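Phenylacetate-coenzyme A ligase (Bacteroides vulgatus, PDB 3LAX) is the small C-terminal domain of an enzyme of the AMP-binding family. Local coordinates at residues Ser31-Asp44 / Ala99-Phe109. Residues are numbered along the deposited sequence; the frame is centred on the assembly and turned at random.
Sequences SDYLITLETAESND and AVRVKDLRKTF
A parallel pairing at the edge of the mixed sheet of this AMP-binding enzyme C-terminal domain lays strand 102-104 beside strand 32-40, bridging Ile35 to Val102, Thr36 to Lys103 and Leu37 to Asp104. Four backbone hydrogen bonds run down the seam, from Ile35 N to Arg101 O (2.9 Å) through to Leu105 N on Leu37 O (2.8 Å), and an arginine closes each end. The Arg101 side chain runs across the direction of the Tyr33 side chain, and a turn at chi2 (-59°) lays its CD over one face of the ring, offset toward the rim, in a CH-pi contact 3.9 Å from the centroid; the guanidinium is tilted 29° from the ring plane. The guanidinium runs on to Asp32, where NH1 gives OD1 a nearly straight salt-bridge bond (3.1 Å, 171°) on the anti lone pair. A water joins the same OD1 to Arg101 NH2 and Ser31 OG. At the other end Arg106 forms a two-pronged salt bridge to Asp104, NE to OD1 (2.9 Å) and NH2 to OD2 (2.8 Å), while its backbone N closes an Asx turn on OD1 from the opposite face of the carboxylate. Its NH1 reaches across to Asp44 OD2 (3.2 Å), meeting that oxygen from above the carboxylate plane. The guanidinium is thus held by two aspartates, with Leu37 CD1 packed 3.6 Å from NH2. Ile35, Leu37 and Val102 share one face of the sheet, Ile35 and Val102 meeting Pro16 of helix 16-24 and Leu37 meeting Ile7. Tyr33 OH hydrogen-bonds Glu20 of that helix and Arg106 NH1 the carbonyl of Ile8, while strand 43-52 pairs antiparallel along the other edge of strand 32-40.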
ATOM      1  N   SER A  31       9.026   6.708  -3.164  1.00 14.98           N
ATOM      2  CA  SER A  31       8.070   7.373  -2.280  1.00 15.24           C
ATOM      3  C   SER A  31       6.634   7.277  -2.774  1.00 15.39           C
ATOM      4  O   SER A  31       5.712   7.636  -2.057  1.00 19.52           O
ATOM      5  CB  SER A  31       8.424   8.850  -2.142  1.00 16.17           C
ATOM      6  OG  SER A  31       8.179   9.520  -3.362  1.00 18.29           O
ATOM      7  N   ASP A  32       6.433   6.807  -3.999  1.00 15.34           N
ATOM      8  CA  ASP A  32       5.087   6.734  -4.541  1.00 16.22           C
ATOM      9  C   ASP A  32       4.418   5.402  -4.302  1.00 15.08           C
ATOM     10  O   ASP A  32       4.994   4.342  -4.551  1.00 17.50           O
ATOM     11  CB  ASP A  32       5.086   7.083  -6.028  1.00 18.48           C
ATOM     12  CG  ASP A  32       5.508   8.506  -6.260  1.00 19.15           C
ATOM     13  OD1 ASP A  32       4.713   9.408  -5.909  1.00 21.38           O
ATOM     14  OD2 ASP A  32       6.644   8.726  -6.737  1.00 20.91           O
ATOM     15  N   TYR A  33       3.190   5.475  -3.804  1.00 15.35           N
ATOM     16  CA  TYR A  33       2.408   4.310  -3.460  1.00 15.73           C
ATOM     17  C   TYR A  33       0.949   4.630  -3.763  1.00 15.40           C
ATOM     18  O   TYR A  33       0.565   5.804  -3.933  1.00 17.58           O
ATOM     19  CB  TYR A  33       2.571   3.984  -1.972  1.00 15.59           C
ATOM     20  CG  TYR A  33       1.992   5.065  -1.084  1.00 15.46           C
ATOM     21  CD1 TYR A  33       0.716   4.947  -0.570  1.00 17.32           C
ATOM     22  CD2 TYR A  33       2.721   6.206  -0.778  1.00 17.01           C
ATOM     23  CE1 TYR A  33       0.172   5.943   0.236  1.00 18.73           C
ATOM     24  CE2 TYR A  33       2.193   7.203   0.031  1.00 18.67           C
ATOM     25  CZ  TYR A  33       0.916   7.065   0.526  1.00 18.62           C
ATOM     26  OH  TYR A  33       0.372   8.059   1.320  1.00 20.41           O
ATOM     27  N   LEU A  34       0.141   3.586  -3.853  1.00 14.33           N
ATOM     28  CA  LEU A  34      -1.282   3.753  -4.091  1.00 15.40           C
ATOM     29  C   LEU A  34      -2.031   2.689  -3.321  1.00 14.92           C
ATOM     30  O   LEU A  34      -1.739   1.508  -3.448  1.00 15.70           O
ATOM     31  CB  LEU A  34      -1.588   3.611  -5.580  1.00 17.48           C
ATOM     32  CG  LEU A  34      -3.066   3.735  -5.950  1.00 18.20           C
ATOM     33  CD1 LEU A  34      -3.596   5.115  -5.586  1.00 19.18           C
ATOM     34  CD2 LEU A  34      -3.260   3.440  -7.434  1.00 20.96           C
ATOM     35  N   ILE A  35      -2.975   3.125  -2.494  1.00 15.24           N
ATOM     36  CA  ILE A  35      -3.797   2.218  -1.722  1.00 14.77           C
ATOM     37  C   ILE A  35      -5.118   2.087  -2.467  1.00 14.90           C
ATOM     38  O   ILE A  35      -5.807   3.083  -2.685  1.00 16.14           O
ATOM     39  CB  ILE A  35      -4.079   2.802  -0.320  1.00 14.78           C
ATOM     40  CG1 ILE A  35      -2.773   3.047   0.454  1.00 15.68           C
ATOM     41  CG2 ILE A  35      -5.009   1.905   0.462  1.00 16.43           C
ATOM     42  CD1 ILE A  35      -2.947   3.991   1.660  1.00 17.55           C
ATOM     43  N   THR A  36      -5.465   0.876  -2.888  1.00 15.57           N
ATOM     44  CA  THR A  36      -6.726   0.670  -3.595  1.00 16.32           C
ATOM     45  C   THR A  36      -7.679  -0.149  -2.738  1.00 16.48           C
ATOM     46  O   THR A  36      -7.319  -1.225  -2.256  1.00 17.76           O
ATOM     47  CB  THR A  36      -6.538  -0.036  -4.962  1.00 17.39           C
ATOM     48  OG1 THR A  36      -5.698   0.763  -5.802  1.00 20.49           O
ATOM     49  CG2 THR A  36      -7.896  -0.229  -5.654  1.00 18.98           C
ATOM     50  N   LEU A  37      -8.885   0.376  -2.528  1.00 17.05           N
ATOM     51  CA  LEU A  37      -9.906  -0.318  -1.754  1.00 18.44           C
ATOM     52  C   LEU A  37     -10.966  -0.806  -2.723  1.00 22.15           C
ATOM     53  O   LEU A  37     -11.466  -0.040  -3.547  1.00 22.91           O
ATOM     54  CB  LEU A  37     -10.552   0.626  -0.728  1.00 19.62           C
ATOM     55  CG  LEU A  37      -9.560   1.309   0.224  1.00 20.37           C
ATOM     56  CD1 LEU A  37     -10.225   2.398   1.066  1.00 23.63           C
ATOM     57  CD2 LEU A  37      -8.858   0.292   1.122  1.00 23.98           C
ATOM     58  N   GLU A  38     -11.314  -2.080  -2.641  1.00 25.36           N
ATOM     59  CA  GLU A  38     -12.382  -2.570  -3.493  1.00 30.40           C
ATOM     60  C   GLU A  38     -13.198  -3.649  -2.819  1.00 33.04           C
ATOM     61  O   GLU A  38     -12.824  -4.164  -1.768  1.00 32.96           O
ATOM     62  CB  GLU A  38     -11.840  -3.040  -4.844  1.00 36.71           C
ATOM     63  CG  GLU A  38     -10.638  -3.947  -4.760  1.00 39.75           C
ATOM     64  CD  GLU A  38      -9.848  -3.965  -6.057  1.00 42.67           C
ATOM     65  OE1 GLU A  38     -10.474  -4.017  -7.142  1.00 43.56           O
ATOM     66  OE2 GLU A  38      -8.600  -3.919  -5.987  1.00 43.06           O
ATOM     67  N   THR A  39     -14.337  -3.959  -3.420  1.00 35.11           N
ATOM     68  CA  THR A  39     -15.196  -5.007  -2.915  1.00 37.63           C
ATOM     69  C   THR A  39     -15.003  -6.242  -3.784  1.00 42.65           C
ATOM     70  O   THR A  39     -15.379  -6.253  -4.953  1.00 42.95           O
ATOM     71  CB  THR A  39     -16.662  -4.556  -2.914  1.00 35.26           C
ATOM     72  OG1 THR A  39     -16.769  -3.320  -2.195  1.00 32.21           O
ATOM     73  CG2 THR A  39     -17.552  -5.610  -2.258  1.00 36.52           C
ATOM     74  N   ALA A  40     -14.375  -7.264  -3.211  1.00 48.10           N
ATOM     75  CA  ALA A  40     -14.139  -8.525  -3.907  1.00 52.19           C
ATOM     76  C   ALA A  40     -15.207  -9.527  -3.504  1.00 54.92           C
ATOM     77  O   ALA A  40     -15.220 -10.006  -2.368  1.00 55.49           O
ATOM     78  CB  ALA A  40     -12.755  -9.064  -3.574  1.00 52.64           C
ATOM     79  N   GLU A  41     -16.097  -9.838  -4.440  1.00 57.06           N
ATOM     80  CA  GLU A  41     -17.241 -10.691  -4.157  1.00 59.06           C
ATOM     81  C   GLU A  41     -18.057 -10.078  -3.034  1.00 60.03           C
ATOM     82  O   GLU A  41     -18.788  -9.106  -3.230  1.00 60.58           O
ATOM     83  CB  GLU A  41     -16.786 -12.083  -3.724  1.00 59.90           C
ATOM     84  CG  GLU A  41     -15.738 -12.716  -4.607  1.00 60.93           C
ATOM     85  CD  GLU A  41     -14.884 -13.702  -3.842  1.00 61.71           C
ATOM     86  OE1 GLU A  41     -14.489 -13.376  -2.700  1.00 61.18           O
ATOM     87  OE2 GLU A  41     -14.607 -14.796  -4.375  1.00 62.76           O
ATOM     88  N   SER A  42     -17.900 -10.651  -1.846  1.00 59.80           N
ATOM     89  CA  SER A  42     -18.668 -10.248  -0.678  1.00 58.76           C
ATOM     90  C   SER A  42     -17.987  -9.141   0.122  1.00 56.32           C
ATOM     91  O   SER A  42     -18.632  -8.176   0.532  1.00 55.76           O
ATOM     92  CB  SER A  42     -18.897 -11.458   0.230  1.00 59.65           C
ATOM     93  OG  SER A  42     -17.663 -11.956   0.723  1.00 60.35           O
ATOM     94  N   ASN A  43     -16.684  -9.280   0.344  1.00 54.37           N
ATOM     95  CA  ASN A  43     -15.999  -8.412   1.295  1.00 50.66           C
ATOM     96  C   ASN A  43     -15.034  -7.399   0.684  1.00 45.03           C
ATOM     97  O   ASN A  43     -14.791  -7.387  -0.523  1.00 44.64           O
ATOM     98  CB  ASN A  43     -15.281  -9.246   2.360  1.00 53.17           C
ATOM     99  CG  ASN A  43     -13.997  -9.866   1.852  1.00 55.62           C
ATOM    100  OD1 ASN A  43     -13.106 -10.198   2.635  1.00 57.24           O
ATOM    101  ND2 ASN A  43     -13.889 -10.018   0.535  1.00 56.38           N
ATOM    102  N   ASP A  44     -14.486  -6.550   1.544  1.00 39.70           N
ATOM    103  CA  ASP A  44     -13.603  -5.479   1.117  1.00 35.24           C
ATOM    104  C   ASP A  44     -12.142  -5.886   1.242  1.00 32.40           C
ATOM    105  O   ASP A  44     -11.746  -6.563   2.194  1.00 34.45           O
ATOM    106  CB  ASP A  44     -13.849  -4.225   1.951  1.00 33.94           C
ATOM    107  CG  ASP A  44     -15.211  -3.611   1.700  1.00 35.25           C
ATOM    108  OD1 ASP A  44     -15.884  -4.013   0.719  1.00 35.48           O
ATOM    109  OD2 ASP A  44     -15.599  -2.721   2.489  1.00 34.18           O
ATOM    110  N   ALA A  99      -1.900  14.761  -5.240  1.00 47.64           N
ATOM    111  CA  ALA A  99      -1.417  13.523  -4.637  1.00 46.40           C
ATOM    112  C   ALA A  99      -2.562  12.606  -4.196  1.00 44.42           C
ATOM    113  O   ALA A  99      -2.884  12.527  -3.013  1.00 44.96           O
ATOM    114  CB  ALA A  99      -0.487  13.829  -3.464  1.00 46.65           C
ATOM    115  N   VAL A 100      -3.177  11.920  -5.154  1.00 40.89           N
ATOM    116  CA  VAL A 100      -4.196  10.914  -4.858  1.00 35.70           C
ATOM    117  C   VAL A 100      -3.520   9.616  -4.398  1.00 29.38           C
ATOM    118  O   VAL A 100      -2.996   8.855  -5.217  1.00 30.18           O
ATOM    119  CB  VAL A 100      -5.070  10.636  -6.099  1.00 37.92           C
ATOM    120  CG1 VAL A 100      -6.050   9.503  -5.836  1.00 38.86           C
ATOM    121  CG2 VAL A 100      -5.808  11.904  -6.520  1.00 39.59           C
ATOM    122  N   ARG A 101      -3.522   9.374  -3.087  1.00 22.30           N
ATOM    123  CA  ARG A 101      -2.825   8.217  -2.517  1.00 18.80           C
ATOM    124  C   ARG A 101      -3.761   7.053  -2.264  1.00 16.90           C
ATOM    125  O   ARG A 101      -3.317   5.931  -2.068  1.00 18.31           O
ATOM    126  CB  ARG A 101      -2.118   8.584  -1.217  1.00 19.75           C
ATOM    127  CG  ARG A 101      -1.003   9.580  -1.386  1.00 21.49           C
ATOM    128  CD  ARG A 101       0.072   9.064  -2.336  1.00 22.08           C
ATOM    129  NE  ARG A 101       1.315   9.783  -2.110  1.00 24.13           N
ATOM    130  CZ  ARG A 101       2.350   9.783  -2.946  1.00 25.17           C
ATOM    131  NH1 ARG A 101       2.285   9.103  -4.084  1.00 26.17           N
ATOM    132  NH2 ARG A 101       3.450  10.464  -2.642  1.00 25.35           N
ATOM    133  N   VAL A 102      -5.058   7.335  -2.248  1.00 17.07           N
ATOM    134  CA  VAL A 102      -6.054   6.309  -2.019  1.00 17.27           C
ATOM    135  C   VAL A 102      -7.065   6.321  -3.151  1.00 18.93           C
ATOM    136  O   VAL A 102      -7.627   7.374  -3.471  1.00 23.47           O
ATOM    137  CB  VAL A 102      -6.797   6.545  -0.686  1.00 18.13           C
ATOM    138  CG1 VAL A 102      -7.800   5.431  -0.429  1.00 19.26           C
ATOM    139  CG2 VAL A 102      -5.806   6.651   0.445  1.00 18.92           C
ATOM    140  N   LYS A 103      -7.277   5.157  -3.760  1.00 18.50           N
ATOM    141  CA  LYS A 103      -8.326   4.959  -4.752  1.00 19.74           C
ATOM    142  C   LYS A 103      -9.367   4.008  -4.160  1.00 20.54           C
ATOM    143  O   LYS A 103      -9.103   2.823  -3.965  1.00 21.47           O
ATOM    144  CB  LYS A 103      -7.743   4.404  -6.055  1.00 24.19           C
ATOM    145  CG  LYS A 103      -8.796   4.071  -7.099  1.00 28.04           C
ATOM    146  CD  LYS A 103      -8.244   4.135  -8.508  1.00 33.69           C
ATOM    147  CE  LYS A 103      -6.987   3.311  -8.647  1.00 35.31           C
ATOM    148  NZ  LYS A 103      -6.595   3.118 -10.080  1.00 36.01           N
ATOM    149  N   ASP A 104     -10.546   4.543  -3.854  1.00 19.98           N
ATOM    150  CA  ASP A 104     -11.587   3.763  -3.196  1.00 21.66           C
ATOM    151  C   ASP A 104     -12.699   3.465  -4.192  1.00 22.92           C
ATOM    152  O   ASP A 104     -13.499   4.338  -4.538  1.00 24.68           O
ATOM    153  CB  ASP A 104     -12.138   4.513  -1.978  1.00 21.14           C
ATOM    154  CG  ASP A 104     -12.998   3.637  -1.086  1.00 21.30           C
ATOM    155  OD1 ASP A 104     -13.456   2.561  -1.535  1.00 20.92           O
ATOM    156  OD2 ASP A 104     -13.218   4.030   0.083  1.00 25.10           O
ATOM    157  N   LEU A 105     -12.744   2.215  -4.638  1.00 22.33           N
ATOM    158  CA  LEU A 105     -13.659   1.800  -5.682  1.00 24.59           C
ATOM    159  C   LEU A 105     -14.869   1.100  -5.100  1.00 24.84           C
ATOM    160  O   LEU A 105     -15.678   0.536  -5.826  1.00 29.61           O
ATOM    161  CB  LEU A 105     -12.931   0.869  -6.643  1.00 26.82           C
ATOM    162  CG  LEU A 105     -11.700   1.495  -7.304  1.00 29.88           C
ATOM    163  CD1 LEU A 105     -11.029   0.516  -8.260  1.00 30.71           C
ATOM    164  CD2 LEU A 105     -12.096   2.770  -8.037  1.00 31.76           C
ATOM    165  N   ARG A 106     -14.992   1.128  -3.780  1.00 23.49           N
ATOM    166  CA  ARG A 106     -16.149   0.532  -3.142  1.00 25.42           C
ATOM    167  C   ARG A 106     -17.316   1.471  -3.346  1.00 29.84           C
ATOM    168  O   ARG A 106     -17.129   2.650  -3.644  1.00 33.95           O
ATOM    169  CB  ARG A 106     -15.893   0.326  -1.653  1.00 23.99           C
ATOM    170  CG  ARG A 106     -14.682  -0.557  -1.373  1.00 22.71           C
ATOM    171  CD  ARG A 106     -14.423  -0.605   0.112  1.00 23.45           C
ATOM    172  NE  ARG A 106     -14.052   0.712   0.616  1.00 22.30           N
ATOM    173  CZ  ARG A 106     -13.936   1.012   1.904  1.00 25.37           C
ATOM    174  NH1 ARG A 106     -14.167   0.082   2.823  1.00 28.41           N
ATOM    175  NH2 ARG A 106     -13.589   2.241   2.270  1.00 24.41           N
ATOM    176  N   LYS A 107     -18.525   0.960  -3.200  1.00 31.25           N
ATOM    177  CA  LYS A 107     -19.672   1.849  -3.242  1.00 34.33           C
ATOM    178  C   LYS A 107     -19.922   2.436  -1.860  1.00 36.93           C
ATOM    179  O   LYS A 107     -19.782   1.745  -0.849  1.00 37.36           O
ATOM    180  CB  LYS A 107     -20.892   1.137  -3.827  1.00 36.37           C
ATOM    181  CG  LYS A 107     -20.779   1.004  -5.340  1.00 40.47           C
ATOM    182  CD  LYS A 107     -21.845   0.118  -5.945  1.00 44.35           C
ATOM    183  CE  LYS A 107     -21.705   0.110  -7.457  1.00 46.94           C
ATOM    184  NZ  LYS A 107     -20.304  -0.193  -7.868  1.00 48.91           N
ATOM    185  N   THR A 108     -20.243   3.729  -1.825  1.00 37.03           N
ATOM    186  CA  THR A 108     -20.503   4.433  -0.570  1.00 40.77           C
ATOM    187  C   THR A 108     -21.692   3.832   0.171  1.00 45.29           C
ATOM    188  O   THR A 108     -21.761   3.900   1.401  1.00 47.69           O
ATOM    189  CB  THR A 108     -20.760   5.941  -0.809  1.00 39.49           C
ATOM    190  OG1 THR A 108     -19.594   6.542  -1.388  1.00 40.27           O
ATOM    191  CG2 THR A 108     -21.091   6.653   0.505  1.00 41.54           C
ATOM    192  N   PHE A 109     -22.613   3.230  -0.581  1.00 48.29           N
ATOM    193  CA  PHE A 109     -23.869   2.712  -0.028  1.00 52.29           C
ATOM    194  C   PHE A 109     -23.753   2.127   1.381  1.00 53.18           C
ATOM    195  O   PHE A 109     -23.891   2.842   2.376  1.00 55.24           O
ATOM    196  CB  PHE A 109     -24.557   1.734  -1.005  1.00 53.97           C
ATOM    197  CG  PHE A 109     -24.062   0.305  -0.927  1.00 56.44           C
ATOM    198  CD1 PHE A 109     -24.272  -0.563  -1.986  1.00 57.50           C
ATOM    199  CD2 PHE A 109     -23.409  -0.176   0.197  1.00 57.66           C
ATOM    200  CE1 PHE A 109     -23.837  -1.874  -1.930  1.00 58.15           C
ATOM    201  CE2 PHE A 109     -22.970  -1.487   0.262  1.00 58.41           C
ATOM    202  CZ  PHE A 109     -23.185  -2.337  -0.804  1.00 58.55           C
TER
HETATM  203  O   HOH W   1       5.996  11.006  -3.951  1.00 21.31           O
HETATM  204  O   HOH W   2      -0.244   7.624  -5.639  1.00 46.43           O
HETATM  205  O   HOH W   3     -15.157  -2.400  -5.781  1.00 42.73           O
HETATM  206  O   HOH W   4     -18.740  -1.817  -2.966  1.00 47.93           O